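Local atomic coordinates of probable peptidyl-prolyl cis-trans isomerase (Mimivirus, PDB entry 2OSE), a protein that forms a homotrimer of cyclophilin-fold subunits and probably isomerises peptidyl-prolyl bonds and binds cyclosporin A. Residues A[15-20]-A[33-38]; A[48-53]-A[74-79]; A[88-93]-A[149-154]. All blocks are in the same frame, centred on the assembly; numbering follows the deposited sequence.

The three contacts follow one another along the chain. Contact 1 pairs strands 16-23 and 26-35 as a hairpin; helix 41-52 comes next and supplies one side of contact 2, which fastens its C-terminal end to the loop 74-79; contact 3 joins strands 89-92 and 147-150. Contacts 1 and 3 belong to the same antiparallel beta barrel of the cyclophilin fold, their centres about 16 Å apart, with Ile33 and Ile149 touching between them. Centres of contacts 1 and 2 are about 12 Å apart, those of 2 and 3 about 19 Å, on opposite sides of the chain's centre. Met19 meets Tyr76, whose ring also reaches Gly93, so one continuous interior connects all three.

Contact 1 (A[15-20]-A[33-38]); sequences PRVYMD and IKLFRD
The guanidinium of Arg16 has the side chain of Lys34 over one of its faces: Lys34 CD sits 3.2 Å above the plane, displaced toward the rim, and comes closest to NH2. The two residues form a non-hydrogen-bonded pair in the antiparallel hairpin of strands 16-23 and 26-35, part of the antiparallel beta barrel of the cyclophilin fold. Lying side by side and pointing the same way, the long chains meet through methylene carbon and flat cation, while Lys34 NZ remains 4.2 Å from Arg16 NH2. Such nearness of like charges is probably unfavourable, but both chains are on the more exposed face of the sheet, where solvent can moderate it; Arg16 also makes a cation-pi contact with Tyr174. In Lys34, CG anti to the backbone N (chi1 -176°) starts the chain alongside Arg16, and an extended chi2 of 175° places CD over the guanidinium; the chain then bends at chi3 and chi4.

The face bearing Val17 and Ile33 is different in character. Branched Val17 suits a strand, and its CG2 packs on Ile33 CB at 3.9 Å and equally near Leu35 CD1, whose side chain crosses at about a right angle. Helix 41-52 lies against this layer, with Phe47 on Leu35 and Thr51 on Val17, so apolar residues are appropriate here.

Backbone bonds hold the register. Val17 N donates to Ile33 O and Ile33 N to Val17 O. Pro15 has no N-H to give, but its carbonyl O accepts from Leu35 N over 2.9 Å, nearly straight at 174°.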
ATOM      1  N   PRO A  15     -13.669 -30.427  12.482  1.00 28.39           N
ATOM      2  CA  PRO A  15     -13.069 -30.771  11.206  1.00 27.66           C
ATOM      3  C   PRO A  15     -11.584 -30.451  11.276  1.00 25.77           C
ATOM      4  O   PRO A  15     -11.198 -29.546  11.985  1.00 25.54           O
ATOM      5  CB  PRO A  15     -13.745 -29.814  10.214  1.00 27.85           C
ATOM      6  CG  PRO A  15     -14.971 -29.344  10.904  1.00 28.72           C
ATOM      7  CD  PRO A  15     -14.672 -29.351  12.360  1.00 28.28           C
ATOM      8  N   ARG A  16     -10.764 -31.202  10.561  1.00 24.81           N
ATOM      9  CA  ARG A  16      -9.342 -30.895  10.477  1.00 24.32           C
ATOM     10  C   ARG A  16      -9.010 -30.665   9.045  1.00 23.06           C
ATOM     11  O   ARG A  16      -9.498 -31.391   8.186  1.00 23.77           O
ATOM     12  CB  ARG A  16      -8.500 -32.034  11.038  1.00 23.94           C
ATOM     13  CG  ARG A  16      -8.601 -32.157  12.551  1.00 25.51           C
ATOM     14  CD  ARG A  16      -7.805 -33.344  13.064  1.00 26.58           C
ATOM     15  NE  ARG A  16      -8.183 -33.595  14.436  1.00 27.60           N
ATOM     16  CZ  ARG A  16      -7.472 -33.274  15.495  1.00 29.95           C
ATOM     17  NH1 ARG A  16      -6.268 -32.782  15.359  1.00 29.65           N
ATOM     18  NH2 ARG A  16      -7.968 -33.502  16.716  1.00 32.39           N
ATOM     19  N   VAL A  17      -8.179 -29.665   8.777  1.00 23.00           N
ATOM     20  CA  VAL A  17      -7.827 -29.299   7.400  1.00 22.65           C
ATOM     21  C   VAL A  17      -6.345 -29.004   7.320  1.00 23.09           C
ATOM     22  O   VAL A  17      -5.696 -28.790   8.350  1.00 23.28           O
ATOM     23  CB  VAL A  17      -8.601 -28.065   6.904  1.00 23.24           C
ATOM     24  CG1 VAL A  17     -10.136 -28.302   6.919  1.00 21.42           C
ATOM     25  CG2 VAL A  17      -8.202 -26.826   7.737  1.00 21.93           C
ATOM     26  N   TYR A  18      -5.819 -28.978   6.097  1.00 23.23           N
ATOM     27  CA  TYR A  18      -4.422 -28.618   5.846  1.00 24.16           C
ATOM     28  C   TYR A  18      -4.296 -27.535   4.771  1.00 24.26           C
ATOM     29  O   TYR A  18      -5.171 -27.387   3.902  1.00 23.70           O
ATOM     30  CB  TYR A  18      -3.606 -29.862   5.441  1.00 24.79           C
ATOM     31  CG  TYR A  18      -4.209 -30.611   4.253  1.00 25.55           C
ATOM     32  CD1 TYR A  18      -3.841 -30.290   2.951  1.00 27.28           C
ATOM     33  CD2 TYR A  18      -5.182 -31.618   4.442  1.00 27.33           C
ATOM     34  CE1 TYR A  18      -4.417 -30.966   1.835  1.00 28.55           C
ATOM     35  CE2 TYR A  18      -5.770 -32.275   3.333  1.00 28.70           C
ATOM     36  CZ  TYR A  18      -5.376 -31.935   2.042  1.00 27.86           C
ATOM     37  OH  TYR A  18      -5.949 -32.584   0.946  1.00 31.70           O
ATOM     38  N   MET A  19      -3.188 -26.809   4.837  1.00 25.08           N
ATOM     39  CA  MET A  19      -2.808 -25.796   3.858  1.00 27.62           C
ATOM     40  C   MET A  19      -1.286 -25.792   3.719  1.00 26.24           C
ATOM     41  O   MET A  19      -0.570 -25.450   4.689  1.00 24.73           O
ATOM     42  CB  MET A  19      -3.168 -24.395   4.366  1.00 26.84           C
ATOM     43  CG  MET A  19      -4.522 -23.936   4.117  1.00 30.74           C
ATOM     44  SD  MET A  19      -4.817 -22.369   5.035  1.00 32.33           S
ATOM     45  CE  MET A  19      -6.548 -22.312   4.602  1.00 30.54           C
ATOM     46  N   ASP A  20      -0.803 -26.080   2.514  1.00 26.18           N
ATOM     47  CA  ASP A  20       0.602 -25.751   2.147  1.00 25.79           C
ATOM     48  C   ASP A  20       0.791 -24.241   2.085  1.00 25.14           C
ATOM     49  O   ASP A  20      -0.115 -23.521   1.633  1.00 24.43           O
ATOM     50  CB  ASP A  20       0.959 -26.317   0.772  1.00 25.26           C
ATOM     51  CG  ASP A  20       1.323 -27.745   0.818  1.00 28.78           C
ATOM     52  OD1 ASP A  20       1.765 -28.250   1.886  1.00 32.12           O
ATOM     53  OD2 ASP A  20       1.162 -28.399  -0.226  1.00 30.45           O
ATOM     54  N   ILE A  33      -4.843 -27.654  10.738  1.00 20.78           N
ATOM     55  CA  ILE A  33      -5.693 -26.809  11.571  1.00 22.27           C
ATOM     56  C   ILE A  33      -6.912 -27.599  12.019  1.00 22.59           C
ATOM     57  O   ILE A  33      -7.579 -28.230  11.198  1.00 22.12           O
ATOM     58  CB  ILE A  33      -6.157 -25.552  10.764  1.00 22.85           C
ATOM     59  CG1 ILE A  33      -4.968 -24.640  10.418  1.00 21.91           C
ATOM     60  CG2 ILE A  33      -7.214 -24.717  11.552  1.00 23.91           C
ATOM     61  CD1 ILE A  33      -5.264 -23.673   9.274  1.00 22.56           C
ATOM     62  N   LYS A  34      -7.178 -27.581  13.323  1.00 23.78           N
ATOM     63  CA  LYS A  34      -8.402 -28.149  13.862  1.00 25.78           C
ATOM     64  C   LYS A  34      -9.422 -27.033  14.148  1.00 25.12           C
ATOM     65  O   LYS A  34      -9.105 -26.094  14.849  1.00 24.03           O
ATOM     66  CB  LYS A  34      -8.086 -28.857  15.186  1.00 25.74           C
ATOM     67  CG  LYS A  34      -9.298 -29.569  15.792  1.00 27.09           C
ATOM     68  CD  LYS A  34      -8.872 -30.363  17.066  1.00 30.52           C
ATOM     69  CE  LYS A  34      -9.071 -29.668  18.373  1.00 36.13           C
ATOM     70  NZ  LYS A  34      -9.356 -30.664  19.491  1.00 37.01           N
ATOM     71  N   LEU A  35     -10.636 -27.177  13.625  1.00 25.51           N
ATOM     72  CA  LEU A  35     -11.662 -26.157  13.766  1.00 26.42           C
ATOM     73  C   LEU A  35     -12.651 -26.514  14.874  1.00 27.63           C
ATOM     74  O   LEU A  35     -12.791 -27.694  15.260  1.00 27.04           O
ATOM     75  CB  LEU A  35     -12.393 -25.924  12.433  1.00 26.07           C
ATOM     76  CG  LEU A  35     -11.382 -25.314  11.441  1.00 29.16           C
ATOM     77  CD1 LEU A  35     -11.064 -26.345  10.355  1.00 28.60           C
ATOM     78  CD2 LEU A  35     -11.881 -24.080  10.838  1.00 29.39           C
ATOM     79  N   PHE A  36     -13.312 -25.488  15.396  1.00 28.00           N
ATOM     80  CA  PHE A  36     -14.239 -25.657  16.518  1.00 28.21           C
ATOM     81  C   PHE A  36     -15.596 -25.248  15.957  1.00 28.52           C
ATOM     82  O   PHE A  36     -15.947 -24.083  15.999  1.00 27.82           O
ATOM     83  CB  PHE A  36     -13.876 -24.779  17.725  1.00 27.46           C
ATOM     84  CG  PHE A  36     -12.380 -24.731  18.080  1.00 29.22           C
ATOM     85  CD1 PHE A  36     -11.611 -25.896  18.197  1.00 29.33           C
ATOM     86  CD2 PHE A  36     -11.769 -23.515  18.335  1.00 26.82           C
ATOM     87  CE1 PHE A  36     -10.265 -25.828  18.537  1.00 30.32           C
ATOM     88  CE2 PHE A  36     -10.442 -23.432  18.686  1.00 28.59           C
ATOM     89  CZ  PHE A  36      -9.675 -24.587  18.777  1.00 29.09           C
ATOM     90  N   ARG A  37     -16.326 -26.192  15.375  1.00 29.76           N
ATOM     91  CA  ARG A  37     -17.575 -25.860  14.697  1.00 32.58           C
ATOM     92  C   ARG A  37     -18.539 -25.202  15.683  1.00 34.03           C
ATOM     93  O   ARG A  37     -19.290 -24.328  15.260  1.00 35.19           O
ATOM     94  CB  ARG A  37     -18.212 -27.088  14.048  1.00 32.88           C
ATOM     95  CG  ARG A  37     -19.334 -26.767  13.053  1.00 32.87           C
ATOM     96  CD  ARG A  37     -20.127 -28.033  12.701  1.00 33.55           C
ATOM     97  NE  ARG A  37     -21.043 -27.798  11.584  1.00 36.88           N
ATOM     98  CZ  ARG A  37     -22.344 -27.527  11.717  1.00 35.62           C
ATOM     99  NH1 ARG A  37     -22.876 -27.450  12.919  1.00 37.31           N
ATOM    100  NH2 ARG A  37     -23.106 -27.311  10.645  1.00 34.19           N
ATOM    101  N   ASP A  38     -18.473 -25.583  16.978  1.00 34.84           N
ATOM    102  CA  ASP A  38     -19.304 -24.966  18.061  1.00 36.50           C
ATOM    103  C   ASP A  38     -18.982 -23.501  18.400  1.00 36.46           C
ATOM    104  O   ASP A  38     -19.660 -22.874  19.215  1.00 37.23           O
ATOM    105  CB  ASP A  38     -19.359 -25.805  19.370  1.00 36.51           C
ATOM    106  CG  ASP A  38     -17.999 -25.965  20.087  1.00 38.89           C
ATOM    107  OD1 ASP A  38     -17.129 -25.060  20.120  1.00 39.21           O
ATOM    108  OD2 ASP A  38     -17.816 -27.044  20.702  1.00 42.10           O
TER

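Contact 2 (A[48-53]-A[74-79]); sequences VQLTNG and RTYEGC
Apolar contacts centre on Leu50, which projects from helix 41-52 toward the loop 74-79 and touches two of its residues with different branches. Leu50 CB lies over a face of the Tyr76 ring, 4.0 Å from the centroid and 28° off the normal, a CH-pi contact in which the side chains cross at about a right angle. Leu50 CD1 reaches farther out to Tyr76 CZ at 3.8 Å, while CD2 turns to Arg74 CB at 3.6 Å. A branched leucine can therefore fill both places at once. At the ring's edge, in its plane, Thr51 OG1 approaches CD2. Tyr76 OH is hydrogen-bonded to Ser145 O, which satisfies the polar end.

Helix 41-52 packs against the cyclophilin barrel, with Thr51 on Val17 and Met19 of strand 16-23, and the loop segment 74-79 docks on its C-terminal turn. Gly53 leaves the helical conformation with positive phi, which glycine readily adopts, and its bare CA lies 3.8 Å from Thr75 CB, where little room remains for a side chain.

Polar contacts use the same helix end. Tyr76 N donates to Leu50 O over 3.2 Å from above the carbonyl plane, bent to 146°, while Thr75 CA brings a CA-H...O contact to the same oxygen. Gly53 CA makes another with Arg74 O. Within the loop, Thr75 OG1 accepts from Glu77 N in an ST turn, overlapping the type II turn from Tyr76 to Cys79.

Arg74 carries its guanidinium away from the helix, to a salt bridge with Asp109 and hydrogen bonds to Asn2 and Tyr96.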
ATOM      1  N   VAL A  48     -14.136 -24.558   6.020  1.00 27.51           N
ATOM      2  CA  VAL A  48     -13.905 -25.938   5.573  1.00 28.98           C
ATOM      3  C   VAL A  48     -14.270 -26.190   4.099  1.00 29.45           C
ATOM      4  O   VAL A  48     -13.522 -26.861   3.383  1.00 28.78           O
ATOM      5  CB  VAL A  48     -14.588 -26.996   6.520  1.00 29.22           C
ATOM      6  CG1 VAL A  48     -14.355 -28.397   6.019  1.00 30.56           C
ATOM      7  CG2 VAL A  48     -14.074 -26.899   7.927  1.00 29.46           C
ATOM      8  N   GLN A  49     -15.406 -25.661   3.618  1.00 29.72           N
ATOM      9  CA  GLN A  49     -15.761 -25.945   2.219  1.00 30.27           C
ATOM     10  C   GLN A  49     -14.878 -25.229   1.230  1.00 30.21           C
ATOM     11  O   GLN A  49     -14.710 -25.680   0.104  1.00 30.52           O
ATOM     12  CB  GLN A  49     -17.239 -25.655   1.924  1.00 31.17           C
ATOM     13  CG  GLN A  49     -18.200 -26.420   2.803  1.00 35.20           C
ATOM     14  CD  GLN A  49     -17.947 -27.925   2.824  1.00 38.80           C
ATOM     15  OE1 GLN A  49     -17.524 -28.523   1.830  1.00 39.74           O
ATOM     16  NE2 GLN A  49     -18.232 -28.545   3.962  1.00 42.16           N
ATOM     17  N   LEU A  50     -14.306 -24.101   1.644  1.00 30.35           N
ATOM     18  CA  LEU A  50     -13.359 -23.389   0.772  1.00 30.73           C
ATOM     19  C   LEU A  50     -12.025 -24.113   0.727  1.00 31.30           C
ATOM     20  O   LEU A  50     -11.271 -24.020  -0.229  1.00 30.80           O
ATOM     21  CB  LEU A  50     -13.155 -21.971   1.271  1.00 30.35           C
ATOM     22  CG  LEU A  50     -14.315 -21.021   0.916  1.00 31.93           C
ATOM     23  CD1 LEU A  50     -13.988 -19.656   1.466  1.00 30.31           C
ATOM     24  CD2 LEU A  50     -14.476 -20.952  -0.593  1.00 30.57           C
ATOM     25  N   THR A  51     -11.736 -24.817   1.805  1.00 32.49           N
ATOM     26  CA  THR A  51     -10.560 -25.630   1.880  1.00 34.56           C
ATOM     27  C   THR A  51     -10.712 -26.831   0.948  1.00 35.76           C
ATOM     28  O   THR A  51      -9.789 -27.184   0.222  1.00 35.88           O
ATOM     29  CB  THR A  51     -10.400 -26.010   3.342  1.00 35.95           C
ATOM     30  OG1 THR A  51      -9.526 -25.065   3.961  1.00 33.67           O
ATOM     31  CG2 THR A  51      -9.935 -27.380   3.488  1.00 35.99           C
ATOM     32  N   ASN A  52     -11.905 -27.418   0.918  1.00 38.55           N
ATOM     33  CA  ASN A  52     -12.208 -28.468  -0.061  1.00 41.11           C
ATOM     34  C   ASN A  52     -12.227 -28.057  -1.530  1.00 42.10           C
ATOM     35  O   ASN A  52     -11.893 -28.877  -2.395  1.00 41.98           O
ATOM     36  CB  ASN A  52     -13.479 -29.229   0.300  1.00 41.78           C
ATOM     37  CG  ASN A  52     -13.167 -30.642   0.727  1.00 45.21           C
ATOM     38  OD1 ASN A  52     -12.447 -30.856   1.703  1.00 47.57           O
ATOM     39  ND2 ASN A  52     -13.637 -31.617  -0.046  1.00 48.92           N
ATOM     40  N   GLY A  53     -12.599 -26.805  -1.802  1.00 43.03           N
ATOM     41  CA  GLY A  53     -12.473 -26.228  -3.145  1.00 46.31           C
ATOM     42  C   GLY A  53     -13.372 -26.760  -4.259  1.00 48.64           C
ATOM     43  O   GLY A  53     -13.055 -26.566  -5.440  1.00 48.72           O
ATOM     44  N   ARG A  74     -14.475 -22.211  -6.063  1.00 43.89           N
ATOM     45  CA  ARG A  74     -14.125 -21.424  -4.875  1.00 41.50           C
ATOM     46  C   ARG A  74     -13.136 -22.213  -3.995  1.00 39.78           C
ATOM     47  O   ARG A  74     -13.528 -23.201  -3.374  1.00 38.66           O
ATOM     48  CB  ARG A  74     -15.374 -21.118  -4.046  1.00 41.65           C
ATOM     49  CG  ARG A  74     -16.433 -20.209  -4.677  1.00 42.13           C
ATOM     50  CD  ARG A  74     -17.427 -19.763  -3.607  1.00 41.36           C
ATOM     51  NE  ARG A  74     -18.607 -19.072  -4.144  1.00 42.27           N
ATOM     52  CZ  ARG A  74     -19.787 -19.650  -4.378  1.00 42.99           C
ATOM     53  NH1 ARG A  74     -19.965 -20.946  -4.130  1.00 42.80           N
ATOM     54  NH2 ARG A  74     -20.802 -18.935  -4.881  1.00 42.76           N
ATOM     55  N   THR A  75     -11.868 -21.786  -3.978  1.00 37.66           N
ATOM     56  CA  THR A  75     -10.825 -22.409  -3.146  1.00 35.94           C
ATOM     57  C   THR A  75      -9.893 -21.375  -2.500  1.00 34.17           C
ATOM     58  O   THR A  75      -9.751 -20.255  -2.988  1.00 33.35           O
ATOM     59  CB  THR A  75     -10.007 -23.469  -3.940  1.00 35.87           C
ATOM     60  OG1 THR A  75      -8.988 -24.015  -3.108  1.00 37.02           O
ATOM     61  CG2 THR A  75      -9.347 -22.862  -5.170  1.00 37.91           C
ATOM     62  N   TYR A  76      -9.269 -21.759  -1.386  1.00 31.94           N
ATOM     63  CA  TYR A  76      -8.242 -20.950  -0.768  1.00 29.83           C
ATOM     64  C   TYR A  76      -6.934 -21.131  -1.523  1.00 29.78           C
ATOM     65  O   TYR A  76      -6.046 -20.335  -1.378  1.00 29.37           O
ATOM     66  CB  TYR A  76      -8.058 -21.364   0.704  1.00 28.93           C
ATOM     67  CG  TYR A  76      -9.017 -20.723   1.666  1.00 27.70           C
ATOM     68  CD1 TYR A  76      -9.214 -19.327   1.662  1.00 26.32           C
ATOM     69  CD2 TYR A  76      -9.709 -21.486   2.607  1.00 25.44           C
ATOM     70  CE1 TYR A  76     -10.083 -18.727   2.565  1.00 25.07           C
ATOM     71  CE2 TYR A  76     -10.582 -20.901   3.503  1.00 23.98           C
ATOM     72  CZ  TYR A  76     -10.762 -19.505   3.483  1.00 25.95           C
ATOM     73  OH  TYR A  76     -11.605 -18.887   4.391  1.00 26.56           O
ATOM     74  N   GLU A  77      -6.825 -22.191  -2.326  1.00 31.46           N
ATOM     75  CA  GLU A  77      -5.617 -22.498  -3.082  1.00 31.89           C
ATOM     76  C   GLU A  77      -5.302 -21.322  -4.011  1.00 32.53           C
ATOM     77  O   GLU A  77      -6.141 -20.907  -4.798  1.00 31.96           O
ATOM     78  CB  GLU A  77      -5.735 -23.820  -3.851  1.00 32.60           C
ATOM     79  CG  GLU A  77      -4.466 -24.104  -4.723  1.00 34.04           C
ATOM     80  CD  GLU A  77      -4.405 -25.498  -5.356  1.00 34.85           C
ATOM     81  OE1 GLU A  77      -5.380 -26.275  -5.294  1.00 35.72           O
ATOM     82  OE2 GLU A  77      -3.331 -25.826  -5.904  1.00 40.36           O
ATOM     83  N   GLY A  78      -4.114 -20.744  -3.838  1.00 32.50           N
ATOM     84  CA  GLY A  78      -3.669 -19.630  -4.658  1.00 33.81           C
ATOM     85  C   GLY A  78      -3.816 -18.284  -3.987  1.00 33.84           C
ATOM     86  O   GLY A  78      -3.184 -17.313  -4.403  1.00 34.86           O
ATOM     87  N   CYS A  79      -4.645 -18.211  -2.944  1.00 33.53           N
ATOM     88  CA  CYS A  79      -4.787 -16.977  -2.156  1.00 33.35           C
ATOM     89  C   CYS A  79      -3.470 -16.492  -1.585  1.00 33.09           C
ATOM     90  O   CYS A  79      -2.665 -17.294  -1.071  1.00 32.10           O
ATOM     91  CB  CYS A  79      -5.749 -17.185  -0.996  1.00 33.41           C
ATOM     92  SG  CYS A  79      -7.425 -17.281  -1.506  1.00 36.30           S
TER

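Contact 3 (A[88-93]-A[149-154]); sequences NYIVSG and ITLDDI
Ile90 meets Ile149 and Leu151 through its two branches, placed by a chi1 of 57° that sets CG1 between the backbone N and the carbonyl carbon, with CG2 anti to the latter. CG1 thereby comes within 4.1 Å of Ile149 CB, the two isoleucines lying side by side and pointing the same way, whereas CG2 meets Leu151 CD1 at 4.0 Å, that side chain crossing at about a right angle. A chi1 of -62° puts Leu151 CG 3.9 Å from both Tyr89 N and Tyr89 CA; CD1 is near Tyr89 O. Beta-branched isoleucines fit these extended strands, and this apolar face is covered by helix 177-186, where Leu180 touches both Ile149 and Leu151.

Strands 89-92 and 147-150 are antiparallel neighbours in the cyclophilin sheet. Ile90 and Ile149 exchange two backbone bonds; Tyr89 and Thr150 form the adjoining non-hydrogen-bonded pair. Asn88 O takes Leu151 N over 2.7 Å from well above its carbonyl plane, just past the end of strand 147-150. On the other neighbour, strand 83-85, Asn88 and Tyr89 both face Leu85 in a classic beta bulge. Thr150 OG1 bonds to Ser125 O, and Tyr89 packs on Ala191 of a neighbouring subunit.

All three hydrogen bonds between the segments are backbone to backbone, which satisfies the buried amide groups involved and leaves Ile90, Ile149 and Leu151 to present hydrocarbon alone to helix 177-186.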
ATOM      1  N   ASN A  88       2.792 -10.812  15.221  1.00 26.59           N
ATOM      2  CA  ASN A  88       1.355 -10.667  15.419  1.00 27.20           C
ATOM      3  C   ASN A  88       0.529 -11.673  14.650  1.00 26.52           C
ATOM      4  O   ASN A  88       0.044 -12.644  15.249  1.00 26.39           O
ATOM      5  CB  ASN A  88       0.864  -9.230  15.154  1.00 26.50           C
ATOM      6  CG  ASN A  88       1.317  -8.282  16.202  1.00 27.71           C
ATOM      7  OD1 ASN A  88       0.575  -7.960  17.160  1.00 30.00           O
ATOM      8  ND2 ASN A  88       2.569  -7.832  16.074  1.00 28.79           N
ATOM      9  N   TYR A  89       0.389 -11.471  13.341  1.00 25.66           N
ATOM     10  CA  TYR A  89      -0.561 -12.278  12.533  1.00 25.61           C
ATOM     11  C   TYR A  89      -0.266 -12.288  11.061  1.00 24.89           C
ATOM     12  O   TYR A  89       0.507 -11.452  10.555  1.00 25.07           O
ATOM     13  CB  TYR A  89      -2.025 -11.810  12.734  1.00 25.57           C
ATOM     14  CG  TYR A  89      -2.238 -10.297  12.558  1.00 26.50           C
ATOM     15  CD1 TYR A  89      -2.213  -9.715  11.289  1.00 26.73           C
ATOM     16  CD2 TYR A  89      -2.490  -9.475  13.665  1.00 24.70           C
ATOM     17  CE1 TYR A  89      -2.409  -8.313  11.122  1.00 29.20           C
ATOM     18  CE2 TYR A  89      -2.679  -8.062  13.506  1.00 28.18           C
ATOM     19  CZ  TYR A  89      -2.623  -7.518  12.237  1.00 26.84           C
ATOM     20  OH  TYR A  89      -2.795  -6.159  12.069  1.00 31.81           O
ATOM     21  N   ILE A  90      -0.908 -13.222  10.359  1.00 24.22           N
ATOM     22  CA  ILE A  90      -0.975 -13.182   8.902  1.00 23.76           C
ATOM     23  C   ILE A  90      -2.468 -13.306   8.541  1.00 24.33           C
ATOM     24  O   ILE A  90      -3.227 -13.888   9.310  1.00 24.21           O
ATOM     25  CB  ILE A  90      -0.166 -14.322   8.246  1.00 23.97           C
ATOM     26  CG1 ILE A  90      -0.643 -15.696   8.746  1.00 23.90           C
ATOM     27  CG2 ILE A  90       1.357 -14.127   8.469  1.00 21.96           C
ATOM     28  CD1 ILE A  90       0.089 -16.837   8.074  1.00 25.32           C
ATOM     29  N   VAL A  91      -2.862 -12.793   7.381  1.00 23.61           N
ATOM     30  CA  VAL A  91      -4.285 -12.740   6.981  1.00 24.06           C
ATOM     31  C   VAL A  91      -4.401 -13.118   5.525  1.00 24.96           C
ATOM     32  O   VAL A  91      -3.557 -12.736   4.713  1.00 26.06           O
ATOM     33  CB  VAL A  91      -4.918 -11.332   7.261  1.00 24.13           C
ATOM     34  CG1 VAL A  91      -6.364 -11.295   6.818  1.00 23.89           C
ATOM     35  CG2 VAL A  91      -4.841 -11.021   8.730  1.00 22.44           C
ATOM     36  N   SER A  92      -5.416 -13.916   5.185  1.00 25.19           N
ATOM     37  CA  SER A  92      -5.650 -14.308   3.808  1.00 25.94           C
ATOM     38  C   SER A  92      -7.153 -14.448   3.536  1.00 27.36           C
ATOM     39  O   SER A  92      -7.949 -14.126   4.396  1.00 26.66           O
ATOM     40  CB  SER A  92      -4.904 -15.616   3.485  1.00 25.79           C
ATOM     41  OG  SER A  92      -4.881 -15.851   2.086  1.00 26.57           O
ATOM     42  N   GLY A  93      -7.528 -14.887   2.333  1.00 28.67           N
ATOM     43  CA  GLY A  93      -8.930 -15.199   2.052  1.00 32.18           C
ATOM     44  C   GLY A  93      -9.595 -14.552   0.852  1.00 33.92           C
ATOM     45  O   GLY A  93     -10.796 -14.744   0.650  1.00 35.13           O
ATOM     46  N   ILE A 149      -4.412 -15.880  11.166  1.00 22.88           N
ATOM     47  CA  ILE A 149      -3.685 -16.794  12.073  1.00 21.99           C
ATOM     48  C   ILE A 149      -2.676 -16.000  12.867  1.00 22.36           C
ATOM     49  O   ILE A 149      -1.881 -15.205  12.297  1.00 21.53           O
ATOM     50  CB  ILE A 149      -2.984 -17.966  11.271  1.00 21.21           C
ATOM     51  CG1 ILE A 149      -4.017 -18.758  10.459  1.00 21.09           C
ATOM     52  CG2 ILE A 149      -2.183 -18.877  12.208  1.00 20.88           C
ATOM     53  CD1 ILE A 149      -3.417 -19.854   9.604  1.00 20.75           C
ATOM     54  N   THR A 150      -2.667 -16.211  14.183  1.00 23.09           N
ATOM     55  CA  THR A 150      -1.724 -15.504  15.048  1.00 22.96           C
ATOM     56  C   THR A 150      -0.331 -16.127  14.978  1.00 23.46           C
ATOM     57  O   THR A 150      -0.186 -17.379  14.978  1.00 23.03           O
ATOM     58  CB  THR A 150      -2.173 -15.464  16.542  1.00 23.59           C
ATOM     59  OG1 THR A 150      -2.571 -16.787  16.959  1.00 25.04           O
ATOM     60  CG2 THR A 150      -3.349 -14.507  16.746  1.00 23.71           C
ATOM     61  N   LEU A 151       0.699 -15.261  15.014  1.00 23.87           N
ATOM     62  CA  LEU A 151       2.111 -15.684  14.926  1.00 24.61           C
ATOM     63  C   LEU A 151       2.736 -15.788  16.303  1.00 26.38           C
ATOM     64  O   LEU A 151       3.846 -16.324  16.455  1.00 26.60           O
ATOM     65  CB  LEU A 151       2.954 -14.730  14.056  1.00 23.98           C
ATOM     66  CG  LEU A 151       2.539 -14.616  12.589  1.00 22.99           C
ATOM     67  CD1 LEU A 151       3.305 -13.490  11.878  1.00 24.48           C
ATOM     68  CD2 LEU A 151       2.693 -15.938  11.810  1.00 17.63           C
ATOM     69  N   ASP A 152       2.036 -15.275  17.315  1.00 27.84           N
ATOM     70  CA  ASP A 152       2.576 -15.339  18.663  1.00 29.38           C
ATOM     71  C   ASP A 152       1.451 -15.345  19.675  1.00 29.98           C
ATOM     72  O   ASP A 152       0.285 -15.178  19.299  1.00 29.44           O
ATOM     73  CB  ASP A 152       3.495 -14.140  18.915  1.00 29.99           C
ATOM     74  CG  ASP A 152       4.525 -14.413  19.998  1.00 34.69           C
ATOM     75  OD1 ASP A 152       4.447 -15.453  20.711  1.00 40.09           O
ATOM     76  OD2 ASP A 152       5.431 -13.585  20.135  1.00 40.83           O
ATOM     77  N   ASP A 153       1.815 -15.563  20.946  1.00 30.43           N
ATOM     78  CA  ASP A 153       0.929 -15.356  22.090  1.00 33.16           C
ATOM     79  C   ASP A 153       0.818 -13.835  22.313  1.00 33.65           C
ATOM     80  O   ASP A 153       1.679 -13.074  21.871  1.00 33.18           O
ATOM     81  CB  ASP A 153       1.551 -15.954  23.370  1.00 33.25           C
ATOM     82  CG  ASP A 153       1.765 -17.453  23.292  1.00 37.76           C
ATOM     83  OD1 ASP A 153       0.966 -18.171  22.638  1.00 39.86           O
ATOM     84  OD2 ASP A 153       2.746 -17.921  23.914  1.00 44.08           O
ATOM     85  N   ILE A 154      -0.224 -13.395  23.009  1.00 35.87           N
ATOM     86  CA  ILE A 154      -0.233 -12.013  23.507  1.00 37.51           C
ATOM     87  C   ILE A 154       1.017 -11.776  24.363  1.00 38.81           C
ATOM     88  O   ILE A 154       1.415 -12.636  25.147  1.00 38.49           O
ATOM     89  CB  ILE A 154      -1.482 -11.689  24.339  1.00 37.83           C
ATOM     90  CG1 ILE A 154      -2.741 -11.718  23.474  1.00 37.25           C
ATOM     91  CG2 ILE A 154      -1.343 -10.310  24.989  1.00 38.89           C
ATOM     92  CD1 ILE A 154      -4.014 -11.245  24.201  1.00 37.80           C
TER